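Side-chain contact in BIFUNCTIONAL PROTEIN Proline utilization A (PutA) (Corynebacterium freiburgense, PDB 5UX5), which catalyses the two-step oxidation of proline to glutamate, joining an FAD-dependent proline dehydrogenase and an NAD-dependent aldehyde dehydrogenase in one polypeptide: residues S359-S364 and R390-T395. Residues are numbered along the deposited sequence; the frame is centred on the assembly and turned at random.
Sequences SAYELS and RQAVGT
Tyr361 reaches across to Ala392 and Val393 because its CG stands trans to the backbone N (chi1 177°), which sends the ring outward from helix 354-367 to the C-terminal turn of helix 383-393. On the other side, Val393 has CG1 trans to its carbonyl carbon and beside its backbone N (chi1 -60°), and this is the branch that meets the tyrosine. The Ala392 methyl lies over one face of the ring in a CH-pi contact: CB is 3.8 Å from the centroid of the Tyr361 ring, 22° from the ring normal. It is displaced toward the rim on the CE1-CZ side, with CB of Ala392 3.6 Å from CE1 of Tyr361. Val393 comes in obliquely farther back on the same ring, its CG1 3.6 Å from Tyr361 CD1. No hydrogen bond links the segments; the carbonyl O of Ala392 meets a ring carbon, 3.4 Å from Tyr361 CE1. The contact is small, about 139 Å² in all, and lies near the protein surface, with its three touching residues partly exposed. Arg27 of helix 16-31 also touches Tyr361, while Val393 packs on Val375 of strand 373-378. Immediately beyond Val393 the helix ends at Gly394, whose positive phi turns the chain toward strand 396-403; Gly394 N still donates to Arg390 O at 2.8 Å. The side chain of Val393 is about 13 Å from the bound FAD, too far to touch it. Helices 354-367 and 383-393 follow parallel strands 345-350 and 373-378, and their side-by-side association through an aromatic-aliphatic contact belongs to the outer helical layer of the proline dehydrogenase beta/alpha (TIM-type) barrel.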
loop_
_atom_site.group_PDB
_atom_site.type_symbol
_atom_site.label_atom_id
_atom_site.label_comp_id
_atom_site.label_asym_id
_atom_site.label_seq_id
_atom_site.Cartn_x
_atom_site.Cartn_y
_atom_site.Cartn_z
ATOM N N SER A 359 -0.830 37.075 19.702
ATOM C CA SER A 359 -1.704 36.507 20.723
ATOM C C SER A 359 -0.895 35.935 21.870
ATOM O O SER A 359 -1.146 36.234 23.043
ATOM C CB SER A 359 -2.572 35.405 20.125
ATOM O OG SER A 359 -3.575 35.925 19.297
ATOM N N ALA A 360 0.068 35.079 21.549
ATOM C CA ALA A 360 0.901 34.513 22.597
ATOM C C ALA A 360 1.628 35.615 23.364
ATOM O O ALA A 360 1.729 35.561 24.597
ATOM C CB ALA A 360 1.878 33.512 21.985
ATOM N N TYR A 361 2.112 36.637 22.652
ATOM C CA TYR A 361 2.806 37.727 23.317
ATOM C C TYR A 361 1.899 38.377 24.346
ATOM O O TYR A 361 2.236 38.455 25.533
ATOM C CB TYR A 361 3.276 38.769 22.299
ATOM C CG TYR A 361 3.922 39.935 23.006
ATOM C CD1 TYR A 361 5.047 39.745 23.811
ATOM C CD2 TYR A 361 3.384 41.213 22.929
ATOM C CE1 TYR A 361 5.632 40.806 24.492
ATOM C CE2 TYR A 361 3.971 42.285 23.609
ATOM C CZ TYR A 361 5.089 42.072 24.391
ATOM O OH TYR A 361 5.670 43.126 25.065
ATOM N N GLU A 362 0.719 38.814 23.897
ATOM C CA GLU A 362 -0.222 39.540 24.743
ATOM C C GLU A 362 -0.791 38.665 25.852
ATOM O O GLU A 362 -1.038 39.148 26.964
ATOM C CB GLU A 362 -1.344 40.119 23.887
ATOM C CG GLU A 362 -0.909 41.249 22.967
ATOM C CD GLU A 362 -0.369 42.460 23.724
ATOM O OE1 GLU A 362 0.321 43.277 23.083
ATOM O OE2 GLU A 362 -0.670 42.629 24.935
ATOM N N LEU A 363 -1.029 37.385 25.576
ATOM C CA LEU A 363 -1.434 36.494 26.656
ATOM C C LEU A 363 -0.349 36.420 27.729
ATOM O O LEU A 363 -0.652 36.496 28.923
ATOM C CB LEU A 363 -1.755 35.100 26.111
ATOM C CG LEU A 363 -3.092 34.816 25.428
ATOM C CD1 LEU A 363 -3.125 33.364 24.922
ATOM C CD2 LEU A 363 -4.280 35.096 26.358
ATOM N N SER A 364 0.924 36.298 27.319
ATOM C CA SER A 364 2.011 36.161 28.286
ATOM C C SER A 364 2.120 37.395 29.166
ATOM O O SER A 364 2.356 37.291 30.376
ATOM C CB SER A 364 3.335 35.910 27.566
ATOM O OG SER A 364 3.745 37.049 26.822
ATOM N N ARG A 390 11.527 40.100 18.501
ATOM C CA ARG A 390 12.554 39.887 19.516
ATOM C C ARG A 390 12.470 40.938 20.611
ATOM O O ARG A 390 12.512 40.611 21.805
ATOM C CB ARG A 390 13.948 39.878 18.883
ATOM C CG ARG A 390 15.028 39.333 19.838
ATOM C CD ARG A 390 16.438 39.661 19.364
ATOM N NE ARG A 390 16.579 41.075 19.041
ATOM C CZ ARG A 390 16.953 42.008 19.909
ATOM N NH1 ARG A 390 17.237 41.679 21.161
ATOM N NH2 ARG A 390 17.046 43.274 19.521
ATOM N N GLN A 391 12.363 42.213 20.224
ATOM C CA GLN A 391 12.286 43.271 21.226
ATOM C C GLN A 391 11.099 43.094 22.170
ATOM O O GLN A 391 11.164 43.519 23.327
ATOM C CB GLN A 391 12.247 44.636 20.549
ATOM C CG GLN A 391 13.536 44.984 19.830
ATOM C CD GLN A 391 13.409 46.237 18.998
ATOM O OE1 GLN A 391 12.309 46.778 18.835
ATOM N NE2 GLN A 391 14.538 46.725 18.484
ATOM N N ALA A 392 10.013 42.470 21.716
ATOM C CA ALA A 392 8.876 42.256 22.608
ATOM C C ALA A 392 9.076 41.013 23.459
ATOM O O ALA A 392 9.036 41.078 24.692
ATOM C CB ALA A 392 7.574 42.136 21.808
ATOM N N VAL A 393 9.317 39.873 22.810
ATOM C CA VAL A 393 9.274 38.590 23.499
ATOM C C VAL A 393 10.587 38.190 24.162
ATOM O O VAL A 393 10.569 37.310 25.030
ATOM C CB VAL A 393 8.841 37.465 22.539
ATOM C CG1 VAL A 393 7.433 37.734 21.956
ATOM C CG2 VAL A 393 9.879 37.272 21.437
ATOM N N GLY A 394 11.716 38.803 23.788
ATOM C CA GLY A 394 13.020 38.391 24.291
ATOM C C GLY A 394 13.727 37.264 23.535
ATOM O O GLY A 394 14.716 37.500 22.833
ATOM N N THR A 395 13.234 36.036 23.673
ATOM C CA THR A 395 13.857 34.857 23.087
ATOM C C THR A 395 13.237 34.559 21.726
ATOM O O THR A 395 12.031 34.303 21.621
ATOM C CB THR A 395 13.687 33.639 24.001
ATOM O OG1 THR A 395 14.111 33.958 25.328
ATOM C CG2 THR A 395 14.498 32.441 23.483
#